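Long-range contacts in aromatic amino acid beta-eliminating lyase/threonine aldolase (Exiguobacterium sibiricum, PDB 3LWS), which belongs to the beta-eliminating lyase family of pyridoxal-phosphate-dependent enzymes, with the aminotransferase-like fold of that clan: residues A[15-20]-A[331-337]; A[58-62]-A[190-195]; A[82-86]-A[169-173]; A[277-281]-A[291-295]. All coordinates share one frame; numbering follows the deposited sequence.

Overall arrangement
Contact 1 ties the N-terminal residues 15-20 to 331-337 near the other end of the chain, so contacts 2, 3 and 4 all lie within the loop it closes. Contact 3 is nested inside contact 2, and contact 4 follows both in sequence. Contact 3 includes strand 171-176 of the seven-stranded mixed sheet, and the helix ends of contact 2, about 19 Å away between centres, pack on its strands 199-203 and 214-218. Contacts 1 and 4, about 18 Å between centres, share the four-stranded antiparallel sheet, in which strands 289-295 and 326-332 are neighbours. Contacts 3 and 4 have centres about 38 Å apart. Contact 1 fastens the N-terminal segment onto the C-terminal part of this aminotransferase-like fold.

Contact 1: A[15-20]-A[331-337]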
# COMPACT_ATOMS: atom_id res chain seq x y z
N GLN A 15 -7.58 -2.41 29.13
CA GLN A 15 -8.70 -2.89 28.34
C GLN A 15 -8.71 -4.40 28.33
O GLN A 15 -7.63 -5.04 28.45
CB GLN A 15 -8.62 -2.42 26.88
CG GLN A 15 -8.58 -0.94 26.70
CD GLN A 15 -7.18 -0.39 26.79
OE1 GLN A 15 -6.23 -1.00 26.28
NE2 GLN A 15 -7.03 0.78 27.44
N ILE A 16 -9.91 -4.98 28.17
CA ILE A 16 -10.04 -6.41 27.98
C ILE A 16 -9.70 -6.83 26.54
O ILE A 16 -9.22 -7.94 26.31
CB ILE A 16 -11.44 -6.93 28.40
CG1 ILE A 16 -12.54 -6.28 27.58
CG2 ILE A 16 -11.65 -6.67 29.92
CD1 ILE A 16 -13.92 -6.85 27.82
N SER A 17 -9.95 -5.95 25.57
CA SER A 17 -9.78 -6.29 24.17
C SER A 17 -8.58 -5.61 23.62
O SER A 17 -8.14 -4.58 24.14
CB SER A 17 -10.98 -5.89 23.34
OG SER A 17 -11.13 -4.47 23.34
N GLY A 18 -8.05 -6.19 22.56
CA GLY A 18 -6.92 -5.60 21.86
C GLY A 18 -5.55 -5.75 22.47
O GLY A 18 -5.32 -6.49 23.45
N HIS A 19 -4.63 -5.02 21.87
CA HIS A 19 -3.24 -5.11 22.18
C HIS A 19 -2.69 -3.88 22.85
O HIS A 19 -1.52 -3.87 23.21
CB HIS A 19 -2.46 -5.35 20.89
CG HIS A 19 -2.53 -6.75 20.41
ND1 HIS A 19 -2.25 -7.83 21.22
CD2 HIS A 19 -2.82 -7.26 19.19
CE1 HIS A 19 -2.40 -8.94 20.53
NE2 HIS A 19 -2.75 -8.63 19.30
N GLY A 20 -3.52 -2.85 23.01
CA GLY A 20 -3.03 -1.52 23.36
C GLY A 20 -3.28 -0.53 22.24
O GLY A 20 -3.86 -0.86 21.21
N ILE A 331 -15.36 -8.24 20.69
CA ILE A 331 -14.20 -8.37 21.60
C ILE A 331 -13.20 -9.29 20.93
O ILE A 331 -13.57 -10.40 20.56
CB ILE A 331 -14.63 -9.06 22.93
CG1 ILE A 331 -15.73 -8.27 23.65
CG2 ILE A 331 -13.40 -9.31 23.82
CD1 ILE A 331 -15.45 -6.82 23.93
N SER A 332 -11.96 -8.86 20.77
CA SER A 332 -10.88 -9.76 20.32
C SER A 332 -9.75 -9.69 21.36
O SER A 332 -9.19 -8.63 21.59
CB SER A 332 -10.35 -9.33 18.96
OG SER A 332 -11.36 -9.47 17.94
N VAL A 333 -9.42 -10.81 22.00
CA VAL A 333 -8.42 -10.77 23.11
C VAL A 333 -6.98 -10.79 22.56
O VAL A 333 -6.62 -11.59 21.65
CB VAL A 333 -8.68 -11.92 24.17
CG1 VAL A 333 -7.53 -12.00 25.24
CG2 VAL A 333 -10.01 -11.74 24.87
N GLY A 334 -6.15 -9.93 23.16
CA GLY A 334 -4.74 -9.77 22.83
C GLY A 334 -3.93 -9.46 24.08
O GLY A 334 -4.32 -9.85 25.18
N ASP A 335 -2.85 -8.71 23.93
CA ASP A 335 -1.90 -8.47 25.02
C ASP A 335 -2.50 -7.61 26.14
O ASP A 335 -2.08 -7.72 27.28
CB ASP A 335 -0.61 -7.82 24.50
CG ASP A 335 0.33 -8.81 23.84
OD1 ASP A 335 0.17 -10.03 24.05
OD2 ASP A 335 1.22 -8.37 23.11
N ALA A 336 -3.49 -6.78 25.83
CA ALA A 336 -4.04 -5.88 26.82
C ALA A 336 -4.65 -6.55 28.06
O ALA A 336 -4.34 -6.14 29.19
CB ALA A 336 -5.02 -4.91 26.19
N TYR A 337 -5.46 -7.59 27.85
CA TYR A 337 -6.11 -8.31 28.93
C TYR A 337 -5.10 -8.84 29.95
O TYR A 337 -5.31 -8.70 31.14
CB TYR A 337 -6.94 -9.48 28.43
CG TYR A 337 -7.74 -10.18 29.53
CD1 TYR A 337 -8.81 -9.54 30.12
CD2 TYR A 337 -7.42 -11.46 29.96
CE1 TYR A 337 -9.55 -10.15 31.11
CE2 TYR A 337 -8.15 -12.09 30.93
CZ TYR A 337 -9.22 -11.42 31.50
OH TYR A 337 -9.99 -11.97 32.48
O HOH W 1 -4.78 -3.36 29.56
O HOH W 2 -6.65 -7.97 25.15
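The ring of His19 meets Asp335 at one edge, with Asp335 CA in its plane, while Gly334 CA approaches obliquely, 3.4 Å from His19 CE1. The Tyr337 ring receives Ile16 CA at its edge, and Tyr337 CD1 lies 4.0 Å from Ile16 CG2; with chi1 at -174° the Tyr337 ring is swung away from its own amide and lies beside Ile16. This phenol ring also makes a cation-pi contact with Arg345. Backbone amides do the polar work. Asp335 N donates to His19 ND1 over 2.9 Å in a nearly straight bond, although the amide sits 27° out of the imidazole plane. Gly18 N reaches Ser332 O at 2.9 Å, and Ala336 N completes the set by donating to Gly18 O at 3.0 Å. Gly334 suits its place because its bare CA lets the imidazole press against the backbone, and Gly18 has a positive phi, which glycine adopts readily. Water 2 accepts from Gly334 N and Tyr337 N, and its O lies 2.6 Å from Gly18 O and 2.8 Å from Ile16 O, between the two segments; water 1 joins Gln15 N to Ala336 O. The Asp335 carboxylate forms salt bridges with Arg254 and Arg257 and a hydrogen bond with Tyr261. Since ND1 of His19 accepts from Asp335 while NE2 bonds to Gly207 O, consistent with a proton on NE2, bonds at both nitrogens limit rotation of the ring. It thus links the C-terminal part of the chain to the residue directly after the modified Lys206, present as its pyridoxal-phosphate adduct.

Contact 2: A[58-62]-A[190-195]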
# COMPACT_ATOMS: atom_id res chain seq x y z
N ASP A 58 6.48 -21.51 3.60
CA ASP A 58 6.75 -22.67 4.46
C ASP A 58 5.75 -22.81 5.57
O ASP A 58 5.30 -23.91 5.83
CB ASP A 58 8.14 -22.55 5.11
CG ASP A 58 9.27 -22.84 4.16
OD1 ASP A 58 9.03 -23.36 3.03
OD2 ASP A 58 10.42 -22.58 4.57
N VAL A 59 5.41 -21.71 6.24
CA VAL A 59 4.50 -21.77 7.38
C VAL A 59 3.14 -22.27 6.93
O VAL A 59 2.49 -23.04 7.64
CB VAL A 59 4.30 -20.41 8.08
CG1 VAL A 59 3.12 -20.49 9.04
CG2 VAL A 59 5.58 -20.01 8.78
N LEU A 60 2.71 -21.85 5.75
CA LEU A 60 1.43 -22.32 5.23
C LEU A 60 1.56 -23.59 4.38
O LEU A 60 0.57 -24.12 3.97
CB LEU A 60 0.75 -21.20 4.43
CG LEU A 60 0.47 -19.93 5.26
CD1 LEU A 60 0.06 -18.75 4.37
CD2 LEU A 60 -0.58 -20.19 6.33
N GLY A 61 2.78 -24.06 4.13
CA GLY A 61 2.99 -25.29 3.33
C GLY A 61 2.56 -25.17 1.88
O GLY A 61 2.04 -26.11 1.31
N MSE A 62 2.80 -24.00 1.28
CA MSE A 62 2.47 -23.71 -0.11
C MSE A 62 3.76 -23.49 -0.89
O MSE A 62 4.79 -23.13 -0.30
CB MSE A 62 1.64 -22.42 -0.22
CG MSE A 62 0.23 -22.51 0.45
SE MSE A 62 -1.04 -23.64 -0.49
CE MSE A 62 -1.68 -24.48 1.14
N ALA A 190 -0.65 -24.16 11.24
CA ALA A 190 -1.10 -23.33 10.10
C ALA A 190 -1.08 -24.11 8.76
O ALA A 190 -2.00 -23.97 7.94
CB ALA A 190 -0.28 -22.04 10.01
N ALA A 191 -0.06 -24.97 8.56
CA ALA A 191 0.05 -25.74 7.33
C ALA A 191 -1.05 -26.79 7.24
O ALA A 191 -1.60 -27.00 6.16
CB ALA A 191 1.44 -26.36 7.18
N GLU A 192 -1.41 -27.44 8.36
CA GLU A 192 -2.47 -28.46 8.29
C GLU A 192 -3.85 -27.86 7.91
O GLU A 192 -4.68 -28.52 7.24
CB GLU A 192 -2.59 -29.23 9.62
CG GLU A 192 -1.40 -30.16 9.90
CD GLU A 192 -1.37 -30.74 11.32
OE1 GLU A 192 -1.90 -30.11 12.27
OE2 GLU A 192 -0.79 -31.84 11.49
N ILE A 193 -4.12 -26.64 8.35
CA ILE A 193 -5.37 -25.98 8.00
C ILE A 193 -5.23 -25.54 6.55
O ILE A 193 -6.04 -25.94 5.71
CB ILE A 193 -5.73 -24.83 8.95
CG1 ILE A 193 -5.90 -25.34 10.40
CG2 ILE A 193 -7.04 -24.13 8.48
CD1 ILE A 193 -7.15 -26.25 10.63
N ALA A 194 -4.18 -24.75 6.27
CA ALA A 194 -3.90 -24.23 4.92
C ALA A 194 -3.81 -25.28 3.82
O ALA A 194 -4.13 -24.98 2.66
CB ALA A 194 -2.67 -23.41 4.92
N GLY A 195 -3.37 -26.49 4.17
CA GLY A 195 -3.24 -27.61 3.23
C GLY A 195 -4.52 -28.08 2.56
O GLY A 195 -4.46 -28.71 1.51
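A Schellman motif, with Gly61 as its C-prime residue, ends helix 49-60 where Val59 and Leu60 meet Ala190, Ala191 and Ala194 of the short helix 190-194. Gly61 has positive phi, a conformation that glycine adopts easily; it lies against the methyl of Ala191, Gly61 N being 4.0 Å from Ala191 CB. Small residues on the facing helix let the backbones approach closely, the CA atoms of Leu60 and Ala191 standing 4.2 Å apart. The packing is wholly apolar at the side chains. Val59 CG1, anti to the backbone N (chi1 167°), touches Ala190 CB at 3.9 Å, and the methyl Leu60 CD2 rests between Ala190 CB and Ala194 CB, 4.1 Å from each. Carbonyl oxygens take part by plain contact: Leu60 O lies 3.5 Å from Ala194 CB. Selenomethionine 62, its chain bent at chi2 and chi3, brings its methyl to the end of helix 190-194, where Met62 CE comes 4.1 Å from Ala194 CB; its still closer approach to the Ala194 carbonyl is doubtful. Leucine and methionine (here selenomethionine) suit this place because their flexible apolar chains can reach the neighbouring strands of the mixed sheet. There Leu60 touches Ile202 and Ala217, and Met62 touches Ile200 and Ala217, on strands 199-203 and 214-218, while Ala190 backs onto Leu183 of helix 179-186. The two helix ends thus lie side by side on one region of the mixed sheet.

Contact 3: A[82-86]-A[169-173]; sequences WSDET and GIRLH
Dispersion and CH-pi contact join Trp82 to Arg171, whose aliphatic chain runs over one face of the indole. Arg171 CD stands 3.7 Å from the centroid of the six-membered ring of Trp82, and Arg171 CG lies over the same face toward the rim, 3.5 Å from Trp82 CD2. A bend at chi2 of Arg171 (-71°) turns the chain across the ring, and the guanidinium plane ends up tilted 71° from the indole plane, with Trp82 CZ3 at its edge. Helix 71-86 packs here against strand 171-176 of the mixed sheet, an alpha/beta layer arrangement; the axes of the short segments 82-86 and 171-173 run antiparallel, 10.4 Å apart at closest approach. Trp82 belongs in that layer: its ring stacks on Phe222, and its NE1 bonds to Ser199 OG. The charged pair lies farther out. Glu85, long enough to reach the guanidinium, takes a side-on salt bridge on one oxygen, OE2 accepting from Arg171 NH2 at 2.7 Å and from Arg171 NE at 2.9 Å. OE2 lies almost in the guanidinium plane and meets NH2 with its anti lone pair; NE approaches on the anti side but out of the carboxylate plane. By van der Waals contact, Thr86 CG2, a compact methyl, covers one guanidinium face, 4.4 Å from Arg171 CZ.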
# COMPACT_ATOMS: atom_id res chain seq x y z
N TRP A 82 -8.21 -17.40 -10.06
CA TRP A 82 -9.00 -18.61 -10.18
C TRP A 82 -10.15 -18.48 -11.18
O TRP A 82 -10.39 -19.40 -11.92
CB TRP A 82 -9.54 -19.11 -8.84
CG TRP A 82 -8.48 -19.45 -7.79
CD1 TRP A 82 -8.48 -19.02 -6.49
CD2 TRP A 82 -7.31 -20.29 -7.94
NE1 TRP A 82 -7.39 -19.53 -5.83
CE2 TRP A 82 -6.67 -20.33 -6.68
CE3 TRP A 82 -6.76 -21.04 -9.00
CZ2 TRP A 82 -5.47 -21.03 -6.47
CZ3 TRP A 82 -5.59 -21.75 -8.77
CH2 TRP A 82 -4.95 -21.73 -7.52
N SER A 83 -10.83 -17.35 -11.21
CA SER A 83 -11.87 -17.13 -12.20
C SER A 83 -11.28 -17.29 -13.61
O SER A 83 -11.83 -18.01 -14.43
CB SER A 83 -12.48 -15.74 -12.04
OG SER A 83 -13.35 -15.43 -13.10
N ASP A 84 -10.13 -16.64 -13.85
CA ASP A 84 -9.42 -16.76 -15.15
C ASP A 84 -9.00 -18.20 -15.45
O ASP A 84 -9.16 -18.67 -16.55
CB ASP A 84 -8.18 -15.85 -15.19
CG ASP A 84 -8.49 -14.38 -15.44
OD1 ASP A 84 -9.65 -13.97 -15.68
OD2 ASP A 84 -7.53 -13.59 -15.40
N GLU A 85 -8.47 -18.91 -14.46
CA GLU A 85 -8.02 -20.27 -14.69
C GLU A 85 -9.18 -21.22 -15.05
O GLU A 85 -8.99 -22.16 -15.82
CB GLU A 85 -7.30 -20.78 -13.46
CG GLU A 85 -6.86 -22.21 -13.54
CD GLU A 85 -5.85 -22.53 -12.50
OE1 GLU A 85 -4.79 -21.87 -12.49
OE2 GLU A 85 -6.12 -23.42 -11.69
N THR A 86 -10.36 -20.98 -14.49
CA THR A 86 -11.51 -21.87 -14.69
C THR A 86 -12.49 -21.39 -15.73
O THR A 86 -13.53 -22.04 -15.90
CB THR A 86 -12.35 -21.98 -13.39
OG1 THR A 86 -12.76 -20.67 -13.00
CG2 THR A 86 -11.53 -22.67 -12.27
N GLY A 169 -13.72 -29.62 -9.15
CA GLY A 169 -12.97 -28.60 -9.90
C GLY A 169 -13.14 -27.16 -9.45
O GLY A 169 -12.75 -26.28 -10.16
N ILE A 170 -13.71 -26.96 -8.26
CA ILE A 170 -13.88 -25.64 -7.65
C ILE A 170 -12.64 -25.29 -6.83
O ILE A 170 -12.24 -26.06 -5.98
CB ILE A 170 -15.13 -25.64 -6.71
CG1 ILE A 170 -16.41 -25.83 -7.55
CG2 ILE A 170 -15.16 -24.38 -5.86
CD1 ILE A 170 -17.53 -26.45 -6.85
N ARG A 171 -12.05 -24.12 -7.03
CA ARG A 171 -10.89 -23.71 -6.24
C ARG A 171 -11.35 -23.29 -4.86
O ARG A 171 -12.40 -22.68 -4.73
CB ARG A 171 -10.13 -22.58 -6.93
CG ARG A 171 -9.54 -22.98 -8.31
CD ARG A 171 -8.35 -23.96 -8.21
NE ARG A 171 -7.90 -24.28 -9.57
CZ ARG A 171 -8.48 -25.16 -10.40
NH1 ARG A 171 -9.52 -25.92 -10.04
NH2 ARG A 171 -8.00 -25.29 -11.62
N LEU A 172 -10.60 -23.65 -3.82
CA LEU A 172 -10.98 -23.30 -2.45
C LEU A 172 -10.00 -22.31 -1.87
O LEU A 172 -8.79 -22.57 -1.74
CB LEU A 172 -11.10 -24.55 -1.59
CG LEU A 172 -11.87 -24.43 -0.30
CD1 LEU A 172 -13.29 -24.02 -0.54
CD2 LEU A 172 -11.79 -25.78 0.42
N HIS A 173 -10.53 -21.13 -1.56
CA HIS A 173 -9.71 -20.05 -1.04
C HIS A 173 -10.00 -19.79 0.43
O HIS A 173 -11.17 -19.73 0.83
CB HIS A 173 -9.92 -18.77 -1.83
CG HIS A 173 -9.17 -17.60 -1.25
ND1 HIS A 173 -7.81 -17.43 -1.44
CD2 HIS A 173 -9.56 -16.63 -0.39
CE1 HIS A 173 -7.42 -16.35 -0.78
NE2 HIS A 173 -8.47 -15.85 -0.13

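Contact 4: A[277-281]-A[291-295]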
# COMPACT_ATOMS: atom_id res chain seq x y z
N GLY A 277 -29.29 -9.58 31.10
CA GLY A 277 -29.46 -8.72 29.93
C GLY A 277 -28.27 -8.71 28.96
O GLY A 277 -28.20 -7.86 28.08
N VAL A 278 -27.35 -9.66 29.13
CA VAL A 278 -26.08 -9.67 28.38
C VAL A 278 -25.74 -11.05 27.95
O VAL A 278 -25.73 -11.95 28.79
CB VAL A 278 -24.89 -9.25 29.27
CG1 VAL A 278 -23.60 -9.35 28.48
CG2 VAL A 278 -25.08 -7.83 29.80
N HIS A 279 -25.43 -11.26 26.68
CA HIS A 279 -24.84 -12.54 26.27
C HIS A 279 -23.79 -12.42 25.16
O HIS A 279 -23.62 -11.35 24.53
CB HIS A 279 -25.92 -13.56 25.90
CG HIS A 279 -26.60 -13.29 24.61
ND1 HIS A 279 -27.66 -12.42 24.50
CD2 HIS A 279 -26.45 -13.85 23.38
CE1 HIS A 279 -28.10 -12.42 23.26
NE2 HIS A 279 -27.38 -13.27 22.56
N THR A 280 -23.04 -13.50 24.97
CA THR A 280 -22.09 -13.54 23.86
C THR A 280 -22.62 -14.43 22.74
O THR A 280 -23.51 -15.26 22.94
CB THR A 280 -20.64 -13.91 24.31
OG1 THR A 280 -20.56 -15.27 24.73
CG2 THR A 280 -20.16 -12.97 25.46
N THR A 281 -22.10 -14.19 21.55
CA THR A 281 -22.37 -15.00 20.37
C THR A 281 -20.97 -15.16 19.78
O THR A 281 -20.29 -14.16 19.56
CB THR A 281 -23.33 -14.29 19.39
OG1 THR A 281 -22.66 -13.14 18.83
CG2 THR A 281 -24.61 -13.85 20.10
N HIS A 291 -18.77 -11.85 19.85
CA HIS A 291 -19.56 -10.63 19.93
C HIS A 291 -20.28 -10.57 21.25
O HIS A 291 -20.70 -11.59 21.77
CB HIS A 291 -20.53 -10.47 18.77
CG HIS A 291 -19.87 -10.17 17.46
ND1 HIS A 291 -20.56 -10.11 16.28
CD2 HIS A 291 -18.57 -9.92 17.14
CE1 HIS A 291 -19.72 -9.85 15.28
NE2 HIS A 291 -18.51 -9.71 15.79
N LEU A 292 -20.39 -9.36 21.77
CA LEU A 292 -21.00 -9.10 23.06
C LEU A 292 -22.27 -8.29 22.79
O LEU A 292 -22.17 -7.13 22.40
CB LEU A 292 -20.03 -8.30 23.93
CG LEU A 292 -20.51 -7.90 25.32
CD1 LEU A 292 -20.83 -9.14 26.14
CD2 LEU A 292 -19.43 -7.04 25.98
N HIS A 293 -23.40 -8.92 23.04
CA HIS A 293 -24.77 -8.40 22.89
C HIS A 293 -25.42 -7.97 24.23
O HIS A 293 -25.44 -8.76 25.19
CB HIS A 293 -25.64 -9.54 22.40
CG HIS A 293 -25.34 -9.99 21.00
ND1 HIS A 293 -26.33 -10.37 20.12
CD2 HIS A 293 -24.18 -10.11 20.33
CE1 HIS A 293 -25.78 -10.71 18.97
NE2 HIS A 293 -24.47 -10.54 19.07
N PHE A 294 -25.99 -6.77 24.25
CA PHE A 294 -26.74 -6.22 25.36
C PHE A 294 -28.19 -6.00 24.91
O PHE A 294 -28.43 -5.36 23.88
CB PHE A 294 -26.17 -4.85 25.78
CG PHE A 294 -24.71 -4.87 26.16
CD1 PHE A 294 -23.71 -4.70 25.20
CD2 PHE A 294 -24.33 -5.05 27.47
CE1 PHE A 294 -22.37 -4.73 25.56
CE2 PHE A 294 -23.00 -5.07 27.83
CZ PHE A 294 -22.02 -4.91 26.89
N ASP A 295 -29.15 -6.49 25.69
CA ASP A 295 -30.55 -6.17 25.45
C ASP A 295 -30.71 -4.66 25.66
O ASP A 295 -30.11 -4.08 26.57
CB ASP A 295 -31.49 -6.98 26.38
CG ASP A 295 -31.71 -8.46 25.92
OD1 ASP A 295 -31.35 -8.85 24.78
OD2 ASP A 295 -32.29 -9.24 26.70
O HOH W 3 -28.40 -4.90 28.58
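Val278, Thr280, Leu292 and Phe294 share the tightly packed face of this strand pair. Val278 CG1 meets Leu292 CD1 at 3.6 Å, while Val278 and Phe294 lie side by side, pointing the same way, Val278 CG2 coming obliquely to the ring, 3.7 Å from Phe294 CD2. Branched and aromatic side chains suit this buried face: Thr280 and Leu292 touch Phe272 of helix 258-273, and Phe294 meets the ring of Phe356. Strands 278-281 and 289-295 form an antiparallel beta hairpin at the edge of the four-stranded sheet. His279 with His293, and Thr281 with His291, are its hydrogen-bonded pairs, each joined by two backbone bonds, such as His293 N to His279 O at 2.9 Å. The side bearing His279, Thr281, His291 and His293 is more open and more polar. Thr281 CG2 sits over one face of the His293 ring, 3.6 Å from its centroid, and His293 CB lies over a face of the His279 ring, 4.0 Å from that centroid. With chi1 at 73° the His279 imidazole leans toward His293, and the two rings meet obliquely, their planes at 45°. His291 instead sends NE2 to Glu330. At the exposed end Gly277, with positive phi, offers its O to Asp295 N at 2.9 Å, and water 3 donates to Gly277 O and Asp295 O.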